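PDB 7M13: GDP-L-fucose synthase from Campylobacter jejuni subsp. jejuni serotype O:2, which uses NADPH to make GDP-D-glycero-L-gluco-heptose for the capsular polysaccharide, probably by reducing a GDP-linked 4-keto sugar. Local coordinates for residues B[18-23]-B[65-70]; B[117-120]-B[126-129]; B[187-192]-B[296-301]; B[259-264]-B[322-327]. All blocks are in the same frame, centred on the assembly; numbering follows the deposited sequence.

Interaction 1: B[18-23]-B[65-70]. With NAP (NADP nicotinamide-adenine-dinucleotide phosphate), chain E.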
loop_
_atom_site.group_PDB
_atom_site.type_symbol
_atom_site.label_atom_id
_atom_site.label_comp_id
_atom_site.label_asym_id
_atom_site.label_seq_id
_atom_site.Cartn_x
_atom_site.Cartn_y
_atom_site.Cartn_z
ATOM N N GLY B 18 16.104 12.643 -13.791
ATOM C CA GLY B 18 14.784 13.291 -13.768
ATOM C C GLY B 18 14.868 14.715 -13.258
ATOM O O GLY B 18 15.974 15.251 -12.978
ATOM N N THR B 19 13.741 15.393 -13.178
ATOM C CA THR B 19 13.728 16.839 -12.853
ATOM C C THR B 19 14.309 17.069 -11.446
ATOM O O THR B 19 15.227 17.903 -11.266
ATOM C CB THR B 19 12.325 17.406 -13.035
ATOM O OG1 THR B 19 11.994 17.225 -14.415
ATOM C CG2 THR B 19 12.253 18.863 -12.653
ATOM N N ALA B 20 13.787 16.382 -10.437
ATOM C CA ALA B 20 14.256 16.525 -9.048
ATOM C C ALA B 20 15.687 16.003 -8.962
ATOM O O ALA B 20 16.490 16.639 -8.296
ATOM C CB ALA B 20 13.329 15.795 -8.093
ATOM N N GLY B 21 15.996 14.879 -9.601
ATOM C CA GLY B 21 17.330 14.291 -9.463
ATOM C C GLY B 21 18.373 15.225 -10.039
ATOM O O GLY B 21 19.415 15.398 -9.400
ATOM N N THR B 22 18.080 15.835 -11.184
ATOM C CA THR B 22 19.070 16.738 -11.818
ATOM C C THR B 22 19.294 17.924 -10.880
ATOM O O THR B 22 20.443 18.360 -10.716
ATOM C CB THR B 22 18.611 17.186 -13.201
ATOM O OG1 THR B 22 18.492 16.045 -14.050
ATOM C CG2 THR B 22 19.584 18.192 -13.766
ATOM N N ALA B 23 18.231 18.522 -10.322
ATOM C CA ALA B 23 18.330 19.650 -9.395
ATOM C C ALA B 23 19.110 19.254 -8.137
ATOM O O ALA B 23 19.896 20.050 -7.617
ATOM C CB ALA B 23 16.955 20.169 -9.030
ATOM N N PHE B 65 18.688 9.944 -1.721
ATOM C CA PHE B 65 17.531 10.711 -2.237
ATOM C C PHE B 65 16.812 9.859 -3.244
ATOM O O PHE B 65 17.396 9.534 -4.306
ATOM C CB PHE B 65 17.964 12.048 -2.823
ATOM C CG PHE B 65 18.609 12.994 -1.849
ATOM C CD1 PHE B 65 17.840 13.922 -1.163
ATOM C CD2 PHE B 65 19.986 13.066 -1.704
ATOM C CE1 PHE B 65 18.404 14.811 -0.268
ATOM C CE2 PHE B 65 20.543 13.969 -0.818
ATOM C CZ PHE B 65 19.758 14.870 -0.136
ATOM N N LEU B 66 15.594 9.441 -2.913
ATOM C CA LEU B 66 14.852 8.499 -3.767
ATOM C C LEU B 66 13.934 9.303 -4.675
ATOM O O LEU B 66 12.796 9.633 -4.228
ATOM C CB LEU B 66 14.097 7.520 -2.887
ATOM C CG LEU B 66 13.252 6.506 -3.627
ATOM C CD1 LEU B 66 14.012 5.899 -4.801
ATOM C CD2 LEU B 66 12.740 5.479 -2.636
ATOM N N THR B 67 14.354 9.622 -5.889
ATOM C CA THR B 67 13.511 10.431 -6.804
ATOM C C THR B 67 12.924 9.595 -7.935
ATOM O O THR B 67 12.026 10.098 -8.607
ATOM C CB THR B 67 14.238 11.651 -7.405
ATOM O OG1 THR B 67 14.971 11.268 -8.582
ATOM C CG2 THR B 67 15.140 12.330 -6.411
ATOM N N ALA B 68 13.386 8.365 -8.139
ATOM C CA ALA B 68 12.967 7.555 -9.285
ATOM C C ALA B 68 11.485 7.183 -9.174
ATOM O O ALA B 68 11.029 6.826 -8.084
ATOM C CB ALA B 68 13.806 6.324 -9.344
ATOM N N VAL B 69 10.780 7.271 -10.275
ATOM C CA VAL B 69 9.316 7.048 -10.313
ATOM C C VAL B 69 8.902 6.680 -11.735
ATOM O O VAL B 69 9.565 7.107 -12.686
ATOM C CB VAL B 69 8.560 8.277 -9.786
ATOM C CG1 VAL B 69 8.589 9.439 -10.784
ATOM C CG2 VAL B 69 7.143 7.919 -9.418
ATOM N N LEU B 70 7.818 5.908 -11.846
ATOM C CA LEU B 70 6.965 5.861 -13.041
ATOM C C LEU B 70 5.833 6.836 -12.807
ATOM O O LEU B 70 4.941 6.589 -12.015
ATOM C CB LEU B 70 6.422 4.452 -13.258
ATOM C CG LEU B 70 5.377 4.365 -14.362
ATOM C CD1 LEU B 70 5.940 4.821 -15.690
ATOM C CD2 LEU B 70 4.828 2.953 -14.466
HETATM P PA NAP E . 10.996 12.265 -13.331
HETATM O O1A NAP E . 9.778 11.620 -13.922
HETATM O O2A NAP E . 11.478 13.545 -13.971
HETATM O O5B NAP E . 12.230 11.293 -13.326
HETATM C C5B NAP E . 12.106 9.959 -12.836
HETATM C C4B NAP E . 13.430 9.297 -13.050
HETATM O O4B NAP E . 13.343 7.974 -12.468
HETATM C C3B NAP E . 13.825 9.107 -14.530
HETATM O O3B NAP E . 15.118 9.657 -14.752
HETATM C C2B NAP E . 13.744 7.598 -14.730
HETATM O O2B NAP E . 14.746 7.080 -15.606
HETATM C C1B NAP E . 14.020 7.079 -13.323
HETATM N N9A NAP E . 13.493 5.744 -13.139
HETATM C C8A NAP E . 12.199 5.329 -13.237
HETATM N N7A NAP E . 12.046 4.031 -13.132
HETATM C C5A NAP E . 13.330 3.556 -12.966
HETATM C C6A NAP E . 13.835 2.253 -12.813
HETATM N N6A NAP E . 13.083 1.147 -12.848
HETATM N N1A NAP E . 15.175 2.132 -12.681
HETATM C C2A NAP E . 15.933 3.237 -12.679
HETATM N N3A NAP E . 15.563 4.511 -12.824
HETATM C C4A NAP E . 14.235 4.597 -12.972
HETATM O O3 NAP E . 10.727 12.528 -11.778
HETATM P PN NAP E . 10.413 13.900 -11.053
HETATM O O1N NAP E . 9.335 14.583 -11.800
HETATM O O2N NAP E . 11.709 14.575 -10.838
HETATM O O5D NAP E . 9.833 13.360 -9.651
HETATM C C5D NAP E . 10.685 13.170 -8.544
HETATM C C4D NAP E . 9.840 12.708 -7.391
HETATM O O4D NAP E . 8.889 13.748 -7.033
HETATM C C3D NAP E . 9.018 11.440 -7.657
HETATM O O3D NAP E . 8.917 10.641 -6.470
HETATM C C2D NAP E . 7.690 12.024 -8.051
HETATM O O2D NAP E . 6.605 11.109 -7.933
HETATM C C1D NAP E . 7.575 13.196 -7.098
HETATM N N1N NAP E . 6.599 14.192 -7.595
HETATM C C2N NAP E . 6.783 14.851 -8.779
HETATM C C3N NAP E . 5.833 15.690 -9.255
HETATM C C7N NAP E . 5.973 16.422 -10.542
HETATM O O7N NAP E . 5.139 17.306 -10.824
HETATM N N7N NAP E . 6.995 16.103 -11.331
HETATM C C4N NAP E . 4.638 15.950 -8.478
HETATM C C5N NAP E . 4.529 15.253 -7.216
HETATM C C6N NAP E . 5.426 14.384 -6.867
HETATM P P2B NAP E . 14.570 7.201 -17.209
HETATM O O1X NAP E . 14.896 8.641 -17.495
HETATM O O2X NAP E . 13.222 6.774 -17.590
HETATM O O3X NAP E . 15.624 6.222 -17.760
HETATM O O HOH W 1 14.116 13.034 -10.669
#

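Interaction 2: B[117-120]-B[126-129]. With EDO (1,2-ethanediol), chain H.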
loop_
_atom_site.group_PDB
_atom_site.type_symbol
_atom_site.label_atom_id
_atom_site.label_comp_id
_atom_site.label_asym_id
_atom_site.label_seq_id
_atom_site.Cartn_x
_atom_site.Cartn_y
_atom_site.Cartn_z
ATOM N N GLU B 117 -9.392 12.831 -2.822
ATOM C CA GLU B 117 -9.803 13.761 -3.902
ATOM C C GLU B 117 -10.567 14.945 -3.278
ATOM O O GLU B 117 -10.317 16.079 -3.672
ATOM C CB GLU B 117 -10.678 12.977 -4.883
ATOM C CG GLU B 117 -11.231 13.822 -6.013
ATOM C CD GLU B 117 -11.851 12.992 -7.123
ATOM O OE1 GLU B 117 -12.368 11.909 -6.825
ATOM O OE2 GLU B 117 -11.820 13.452 -8.266
ATOM N N ASN B 118 -11.417 14.670 -2.312
ATOM C CA ASN B 118 -12.354 15.708 -1.803
ATOM C C ASN B 118 -11.868 16.245 -0.455
ATOM O O ASN B 118 -12.649 16.967 0.212
ATOM C CB ASN B 118 -13.775 15.160 -1.733
ATOM C CG ASN B 118 -14.376 14.922 -3.104
ATOM O OD1 ASN B 118 -14.184 15.714 -4.023
ATOM N ND2 ASN B 118 -15.063 13.805 -3.261
ATOM N N ALA B 119 -10.605 16.033 -0.092
ATOM C CA ALA B 119 -10.089 16.618 1.168
ATOM C C ALA B 119 -10.010 18.146 1.041
ATOM O O ALA B 119 -9.801 18.680 -0.045
ATOM C CB ALA B 119 -8.745 16.027 1.535
ATOM N N LYS B 120 -10.171 18.822 2.163
ATOM C CA LYS B 120 -10.166 20.298 2.212
ATOM C C LYS B 120 -8.778 20.836 1.855
ATOM O O LYS B 120 -7.767 20.329 2.346
ATOM C CB LYS B 120 -10.557 20.744 3.615
ATOM C CG LYS B 120 -10.444 22.242 3.841
ATOM C CD LYS B 120 -10.807 22.700 5.217
ATOM C CE LYS B 120 -10.554 24.180 5.380
ATOM N NZ LYS B 120 -9.114 24.449 5.580
ATOM N N GLU B 126 -2.386 15.173 8.017
ATOM C CA GLU B 126 -3.335 14.310 8.727
ATOM C C GLU B 126 -4.513 13.946 7.847
ATOM O O GLU B 126 -5.319 13.127 8.317
ATOM C CB GLU B 126 -3.855 15.001 9.991
ATOM C CG GLU B 126 -2.803 15.200 11.060
ATOM C CD GLU B 126 -2.015 16.506 10.983
ATOM O OE1 GLU B 126 -1.327 16.797 11.999
ATOM O OE2 GLU B 126 -2.064 17.232 9.933
ATOM N N TYR B 127 -4.665 14.487 6.631
ATOM C CA TYR B 127 -5.800 14.143 5.748
ATOM C C TYR B 127 -5.544 12.814 5.028
ATOM O O TYR B 127 -6.447 12.339 4.346
ATOM C CB TYR B 127 -6.078 15.286 4.765
ATOM C CG TYR B 127 -6.551 16.577 5.409
ATOM C CD1 TYR B 127 -6.869 16.653 6.751
ATOM C CD2 TYR B 127 -6.650 17.722 4.640
ATOM C CE1 TYR B 127 -7.354 17.841 7.311
ATOM C CE2 TYR B 127 -7.101 18.910 5.183
ATOM C CZ TYR B 127 -7.431 18.975 6.513
ATOM O OH TYR B 127 -7.850 20.175 7.065
ATOM N N LEU B 128 -4.352 12.229 5.147
ATOM C CA LEU B 128 -4.125 10.853 4.672
ATOM C C LEU B 128 -5.257 9.940 5.162
ATOM O O LEU B 128 -5.547 9.940 6.383
ATOM C CB LEU B 128 -2.740 10.418 5.149
ATOM C CG LEU B 128 -2.386 8.970 4.841
ATOM C CD1 LEU B 128 -2.529 8.683 3.375
ATOM C CD2 LEU B 128 -0.985 8.648 5.346
ATOM N N PHE B 129 -5.806 9.099 4.269
ATOM C CA PHE B 129 -6.857 8.084 4.536
ATOM C C PHE B 129 -8.214 8.691 4.901
ATOM O O PHE B 129 -9.178 7.910 5.194
ATOM C CB PHE B 129 -6.398 7.084 5.601
ATOM C CG PHE B 129 -5.434 6.022 5.137
ATOM C CD1 PHE B 129 -5.557 5.382 3.913
ATOM C CD2 PHE B 129 -4.403 5.636 5.959
ATOM C CE1 PHE B 129 -4.662 4.380 3.549
ATOM C CE2 PHE B 129 -3.501 4.659 5.580
ATOM C CZ PHE B 129 -3.658 4.004 4.406
HETATM C C1 EDO H . -10.285 15.417 5.650
HETATM O O1 EDO H . -11.576 14.982 6.029
HETATM C C2 EDO H . -10.244 16.887 5.436
HETATM O O2 EDO H . -11.061 17.307 4.390
HETATM O O HOH W 2 -7.155 22.531 5.902
#

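Interaction 3: B[187-192]-B[296-301]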
loop_
_atom_site.group_PDB
_atom_site.type_symbol
_atom_site.label_atom_id
_atom_site.label_comp_id
_atom_site.label_asym_id
_atom_site.label_seq_id
_atom_site.Cartn_x
_atom_site.Cartn_y
_atom_site.Cartn_z
ATOM N N ALA B 187 5.212 22.595 -19.890
ATOM C CA ALA B 187 4.441 22.476 -21.154
ATOM C C ALA B 187 3.792 23.818 -21.489
ATOM O O ALA B 187 3.808 24.197 -22.673
ATOM C CB ALA B 187 3.383 21.412 -21.059
ATOM N N LEU B 188 3.234 24.503 -20.489
ATOM C CA LEU B 188 2.643 25.849 -20.678
ATOM C C LEU B 188 3.724 26.786 -21.231
ATOM O O LEU B 188 3.447 27.487 -22.225
ATOM C CB LEU B 188 2.080 26.340 -19.338
ATOM C CG LEU B 188 1.182 27.573 -19.413
ATOM C CD1 LEU B 188 0.049 27.375 -20.405
ATOM C CD2 LEU B 188 0.627 27.886 -18.035
ATOM N N LEU B 189 4.914 26.809 -20.628
ATOM C CA LEU B 189 6.030 27.666 -21.098
ATOM C C LEU B 189 6.274 27.325 -22.570
ATOM O O LEU B 189 6.382 28.275 -23.385
ATOM C CB LEU B 189 7.285 27.430 -20.255
ATOM C CG LEU B 189 8.487 28.290 -20.636
ATOM C CD1 LEU B 189 8.153 29.772 -20.525
ATOM C CD2 LEU B 189 9.689 27.953 -19.771
ATOM N N ARG B 190 6.303 26.031 -22.913
ATOM C CA ARG B 190 6.628 25.600 -24.298
ATOM C C ARG B 190 5.498 26.006 -25.241
ATOM O O ARG B 190 5.813 26.401 -26.376
ATOM C CB ARG B 190 6.884 24.097 -24.415
ATOM C CG ARG B 190 7.532 23.721 -25.743
ATOM C CD ARG B 190 8.105 22.321 -25.763
ATOM N NE ARG B 190 8.553 21.928 -27.093
ATOM C CZ ARG B 190 8.958 20.706 -27.420
ATOM N NH1 ARG B 190 9.347 20.448 -28.656
ATOM N NH2 ARG B 190 8.988 19.748 -26.510
ATOM N N LYS B 191 4.245 25.917 -24.801
ATOM C CA LYS B 191 3.067 26.283 -25.637
ATOM C C LYS B 191 3.164 27.758 -26.042
ATOM O O LYS B 191 2.944 28.072 -27.235
ATOM C CB LYS B 191 1.755 26.041 -24.885
ATOM C CG LYS B 191 1.264 24.596 -24.866
ATOM C CD LYS B 191 -0.170 24.442 -24.362
ATOM C CE LYS B 191 -1.171 25.304 -25.109
ATOM N NZ LYS B 191 -2.576 24.888 -24.864
ATOM N N PHE B 192 3.471 28.652 -25.103
ATOM C CA PHE B 192 3.566 30.104 -25.401
ATOM C C PHE B 192 4.803 30.383 -26.261
ATOM O O PHE B 192 4.718 31.272 -27.105
ATOM C CB PHE B 192 3.545 30.941 -24.123
ATOM C CG PHE B 192 2.145 31.236 -23.665
ATOM C CD1 PHE B 192 1.434 32.294 -24.201
ATOM C CD2 PHE B 192 1.517 30.417 -22.736
ATOM C CE1 PHE B 192 0.133 32.552 -23.797
ATOM C CE2 PHE B 192 0.222 30.686 -22.323
ATOM C CZ PHE B 192 -0.474 31.741 -22.866
ATOM N N ASN B 296 3.592 36.829 -20.498
ATOM C CA ASN B 296 4.354 38.085 -20.284
ATOM C C ASN B 296 5.852 37.775 -20.291
ATOM O O ASN B 296 6.624 38.595 -20.831
ATOM C CB ASN B 296 3.834 38.810 -19.041
ATOM C CG ASN B 296 2.401 39.273 -19.238
ATOM O OD1 ASN B 296 1.650 39.439 -18.277
ATOM N ND2 ASN B 296 2.000 39.462 -20.489
ATOM N N ILE B 297 6.262 36.625 -19.740
ATOM C CA ILE B 297 7.697 36.224 -19.685
ATOM C C ILE B 297 8.168 35.835 -21.091
ATOM O O ILE B 297 9.294 36.217 -21.462
ATOM C CB ILE B 297 7.920 35.103 -18.648
ATOM C CG1 ILE B 297 7.637 35.640 -17.245
ATOM C CG2 ILE B 297 9.322 34.517 -18.767
ATOM C CD1 ILE B 297 7.589 34.585 -16.156
ATOM N N VAL B 298 7.326 35.133 -21.846
ATOM C CA VAL B 298 7.657 34.672 -23.227
ATOM C C VAL B 298 7.625 35.874 -24.177
ATOM O O VAL B 298 8.395 35.879 -25.152
ATOM C CB VAL B 298 6.709 33.546 -23.668
ATOM C CG1 VAL B 298 6.767 33.300 -25.171
ATOM C CG2 VAL B 298 7.008 32.266 -22.895
ATOM N N GLY B 299 6.776 36.857 -23.893
ATOM C CA GLY B 299 6.587 38.038 -24.759
ATOM C C GLY B 299 5.709 37.715 -25.956
ATOM O O GLY B 299 5.889 38.341 -26.993
ATOM N N PHE B 300 4.767 36.779 -25.826
ATOM C CA PHE B 300 3.764 36.477 -26.876
ATOM C C PHE B 300 2.767 37.638 -26.957
ATOM O O PHE B 300 2.295 38.100 -25.893
ATOM C CB PHE B 300 3.067 35.149 -26.588
ATOM C CG PHE B 300 1.962 34.781 -27.538
ATOM C CD1 PHE B 300 2.205 34.623 -28.893
ATOM C CD2 PHE B 300 0.675 34.576 -27.075
ATOM C CE1 PHE B 300 1.185 34.250 -29.752
ATOM C CE2 PHE B 300 -0.344 34.197 -27.935
ATOM C CZ PHE B 300 -0.089 34.048 -29.279
ATOM N N SER B 301 2.495 38.125 -28.177
ATOM C CA SER B 301 1.652 39.325 -28.441
ATOM C C SER B 301 0.214 38.906 -28.748
ATOM O O SER B 301 -0.668 39.782 -28.745
ATOM C CB SER B 301 2.224 40.160 -29.567
ATOM O OG SER B 301 2.080 39.484 -30.805
#

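Interaction 4: B[259-264]-B[322-327]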
loop_
_atom_site.group_PDB
_atom_site.type_symbol
_atom_site.label_atom_id
_atom_site.label_comp_id
_atom_site.label_asym_id
_atom_site.label_seq_id
_atom_site.Cartn_x
_atom_site.Cartn_y
_atom_site.Cartn_z
ATOM N N GLN B 259 19.876 17.628 6.686
ATOM C CA GLN B 259 20.808 18.253 7.634
ATOM C C GLN B 259 20.131 18.562 8.959
ATOM O O GLN B 259 20.867 18.835 9.929
ATOM C CB GLN B 259 21.412 19.532 7.051
ATOM C CG GLN B 259 22.232 19.322 5.813
ATOM C CD GLN B 259 23.367 18.357 6.025
ATOM O OE1 GLN B 259 23.157 17.164 6.198
ATOM N NE2 GLN B 259 24.591 18.851 5.927
ATOM N N ASN B 260 18.794 18.598 9.030
ATOM C CA ASN B 260 18.122 19.233 10.198
ATOM C C ASN B 260 16.935 18.427 10.735
ATOM O O ASN B 260 16.577 18.650 11.906
ATOM C CB ASN B 260 17.616 20.639 9.869
ATOM C CG ASN B 260 18.769 21.582 9.617
ATOM O OD1 ASN B 260 19.458 21.984 10.553
ATOM N ND2 ASN B 260 19.051 21.841 8.355
ATOM N N ILE B 261 16.263 17.612 9.926
ATOM C CA ILE B 261 14.959 17.016 10.331
ATOM C C ILE B 261 15.160 15.516 10.473
ATOM O O ILE B 261 15.385 14.824 9.476
ATOM C CB ILE B 261 13.848 17.352 9.332
ATOM C CG1 ILE B 261 13.637 18.857 9.207
ATOM C CG2 ILE B 261 12.570 16.637 9.767
ATOM C CD1 ILE B 261 12.705 19.233 8.101
ATOM N N ASP B 262 15.083 15.044 11.708
ATOM C CA ASP B 262 15.202 13.624 12.055
ATOM C C ASP B 262 13.825 13.107 12.480
ATOM O O ASP B 262 12.940 13.888 12.822
ATOM C CB ASP B 262 16.282 13.449 13.118
ATOM C CG ASP B 262 17.663 13.887 12.623
ATOM O OD1 ASP B 262 18.063 13.482 11.495
ATOM O OD2 ASP B 262 18.350 14.644 13.357
ATOM N N PHE B 263 13.635 11.801 12.477
ATOM C CA PHE B 263 12.337 11.226 12.862
ATOM C C PHE B 263 11.947 11.704 14.266
ATOM O O PHE B 263 10.777 12.013 14.477
ATOM C CB PHE B 263 12.395 9.699 12.769
ATOM C CG PHE B 263 11.073 9.046 13.042
ATOM C CD1 PHE B 263 10.890 8.228 14.141
ATOM C CD2 PHE B 263 9.982 9.283 12.217
ATOM C CE1 PHE B 263 9.669 7.635 14.390
ATOM C CE2 PHE B 263 8.769 8.667 12.457
ATOM C CZ PHE B 263 8.621 7.839 13.545
ATOM N N LYS B 264 12.912 11.786 15.194
ATOM C CA LYS B 264 12.617 12.251 16.576
ATOM C C LYS B 264 11.966 13.645 16.546
ATOM O O LYS B 264 11.087 13.881 17.385
ATOM C CB LYS B 264 13.878 12.180 17.443
ATOM C CG LYS B 264 15.016 13.092 17.022
ATOM C CD LYS B 264 16.076 13.234 18.109
ATOM C CE LYS B 264 16.964 14.447 17.919
ATOM N NZ LYS B 264 18.330 14.042 17.510
ATOM N N SER B 322 2.441 24.455 6.880
ATOM C CA SER B 322 2.699 24.904 8.272
ATOM C C SER B 322 3.746 24.019 8.963
ATOM O O SER B 322 4.611 24.520 9.710
ATOM C CB SER B 322 1.420 24.979 9.079
ATOM O OG SER B 322 0.496 25.871 8.471
ATOM N N LYS B 323 3.732 22.697 8.733
ATOM C CA LYS B 323 4.622 21.796 9.490
ATOM C C LYS B 323 6.067 22.009 9.015
ATOM O O LYS B 323 6.953 22.157 9.848
ATOM C CB LYS B 323 4.141 20.361 9.308
ATOM C CG LYS B 323 4.973 19.297 9.963
ATOM C CD LYS B 323 4.371 17.939 9.577
ATOM C CE LYS B 323 4.943 16.745 10.274
ATOM N NZ LYS B 323 4.063 15.594 9.949
ATOM N N ILE B 324 6.310 22.073 7.705
ATOM C CA ILE B 324 7.699 22.323 7.253
ATOM C C ILE B 324 8.133 23.703 7.691
ATOM O O ILE B 324 9.291 23.863 8.050
ATOM C CB ILE B 324 7.908 22.054 5.758
ATOM C CG1 ILE B 324 9.401 22.085 5.398
ATOM C CG2 ILE B 324 7.108 22.976 4.868
ATOM C CD1 ILE B 324 10.243 20.956 5.991
ATOM N N HIS B 325 7.257 24.696 7.650
ATOM C CA HIS B 325 7.648 26.040 8.161
ATOM C C HIS B 325 8.080 25.946 9.624
ATOM O O HIS B 325 9.115 26.549 9.969
ATOM C CB HIS B 325 6.504 27.033 8.011
ATOM C CG HIS B 325 6.168 27.343 6.608
ATOM N ND1 HIS B 325 4.959 27.906 6.301
ATOM C CD2 HIS B 325 6.833 27.167 5.441
ATOM C CE1 HIS B 325 4.895 28.090 5.004
ATOM N NE2 HIS B 325 6.050 27.647 4.445
ATOM N N SER B 326 7.376 25.175 10.439
ATOM C CA SER B 326 7.637 25.018 11.892
ATOM C C SER B 326 8.981 24.335 12.114
ATOM O O SER B 326 9.610 24.545 13.164
ATOM C CB SER B 326 6.499 24.274 12.560
ATOM O OG SER B 326 6.561 22.867 12.342
ATOM N N LEU B 327 9.408 23.526 11.133
ATOM C CA LEU B 327 10.661 22.741 11.201
ATOM C C LEU B 327 11.806 23.563 10.620
ATOM O O LEU B 327 12.945 23.082 10.733
ATOM C CB LEU B 327 10.482 21.417 10.463
ATOM C CG LEU B 327 9.564 20.427 11.167
ATOM C CD1 LEU B 327 9.163 19.297 10.238
ATOM C CD2 LEU B 327 10.268 19.849 12.390
#

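Interaction 1: B[18-23]-B[65-70]
A single water molecule bridges G21 and T67, whose own polar atoms, G21 N and T67 OG1, stand 3.9 Å apart. This water accepts the amide hydrogen of G21 N at 2.8 Å and donates both of its own, one to T67 OG1 at 2.9 Å and the other to O2N of the NADP diphosphate. T67 OG1 also hydrogen-bonds the carbonyl oxygen of A14, at the end of strand 11-14, which fixes the hydroxyl. With chi1 at 85°, OG1 lies between the backbone N and the carbonyl carbon and faces the water, while CG2 comes within 4.3 Å of A20 CB. The setting is the dinucleotide-binding end of a Rossmann fold, where the glycine-rich turn leads into helix 19-30. At that helix's first turn the A20 amide points almost straight at NAP O2N (2.8 Å, 176°), and T19 N reaches NAP O2A on the other phosphate. From the strand side V69 N makes a weak bond to the ribose oxygen O4B. Backbone amides at a helix N-terminus, together with the ordered water, thus grip the diphosphate, and the helix dipole probably adds to the attraction for its negative charge.

Interaction 2: B[117-120]-B[126-129]
Y127 lies against A119 and K120 across a surface loop of the Rossmann-type domain, in the long connection from strand 105-111 to helix 138-158. The apolar part is small: A119 CB rests obliquely against the Y127 ring, 4.1 Å from CD2, and the lysine contributes its CB near CE2. A closer approach is made by the main chain, since the carbonyl oxygen of K120 sits at the ring edge, near its plane, 3.2 Å from Y127 CE2. Such a placement brings a partly negative oxygen to the partly positive rim of the ring. Over one face lies a molecule of 1,2-ethanediol, probably from the crystallisation liquor, whose C2 is 3.4 Å above the ring plane and over its centre. Its O2 accepts a hydrogen bond from K120 N (2.8 Å, 163°), so the diol spans the tyrosine and the backbone opposite. Farther along, L128 and F129 pack on helix 138-158, touching Y138 and D132, respectively, of the second subunit. Polar contact between the side-chain ends is indirect: the K120 chain runs extended until a bend at chi4 of -78°, where NZ donates to a water at 2.8 Å that lies 2.7 Å from Y127 OH.

Interaction 3: B[187-192]-B[296-301]
F192 and F300 meet at about a right angle as side chains, but their rings are set obliquely, with planes at 68° and centroids 5.9 Å apart. The nearest atoms are F192 CD1 and F300 CD2, at 3.7 Å; F300 CD2 lies at the edge of the F192 ring, near its plane. F300 points its CB toward helix 184-199, and its CG is anti to the backbone N (chi1 176°), which brings the ring up to that of F192. V298 approaches the same phenylalanine from the last turn of helix 287-298, dividing its two methyls between partners. CG1 touches the main-chain oxygen of F192 at 3.5 Å, whereas CG2 touches both F192 CB at 3.9 Å and L189 CD1 at 3.6 Å. The leucine CB does not point at the other segment; its delta methyl CD1 reaches the valine. No hydrogen bond links the segments, so van der Waals contact joins helix 184-199, which carries the predicted substrate-binding K191, to the end of helix 287-298 in the presumed substrate-binding part of the extended SDR fold. Between V298 and F300, G299 ends the helix with a positive phi of 78° and lets the chain turn, placing both hydrophobic residues against helix 184-199. Around this junction L189 also meets M342 and Y343 of helix 335-347, while F192 packs on V294 and K295 of helix 287-298 and on V232 of strand 231-235.

Interaction 4: B[259-264]-B[322-327]
Where the chain leaves helix 247-260 of the Rossmann-type domain, I261 projects into a small hydrophobic cluster shared with the short helix 322-326. Its terminal methyl, CD1, is the atom that makes the contact, meeting I324 CD1 at 3.7 Å and L327 CB at 3.9 Å. The isoleucine is stretched toward them, with CD1 anti along the chain (chi2 172°), and crosses each partner side chain at about a right angle. I324 leaves its helix to one side and still brings its delta methyl to that of I261, a meeting of methyl with methyl. L327 instead offers its CB and, a little farther away, CD1 to the same isoleucine methyl. All three side chains also rest on I277 of strand 277-278, so the cluster joins the edge of the main sheet to this late helix; L266 of helix 263-266 adds to it beside I261 and L327. Polar groups are met elsewhere: the main-chain oxygen of L327 accepts from Y256 OH, and D262 forms a salt bridge with K105. Within the short helix, S326 folds its hydroxyl back on the preceding turn, where OG donates to K323 O at 2.6 Å.

Along the chain, interactions 1 and 2 come in series and both precede the other two, whose segments alternate: 187-192, 259-264, 296-301, 322-327. Interaction 1 lies near the middle of the chain, its centre 8 Å from the chain centre, at the coenzyme-binding end of the main, mostly parallel sheet. The other three are each about 20 Å from that centre. Interactions 3 and 4 fall on opposite sides of it, 37 Å apart between centres. Interactions 2 and 4 are neighbours without touching, their nearest atoms about 6 Å apart. Helix 247-260 links interactions 1 and 4, since A20 and F65 pack on it and segment 259-264 includes its end. Coenzyme binding is thus central, and the remaining contacts join peripheral helices and loops.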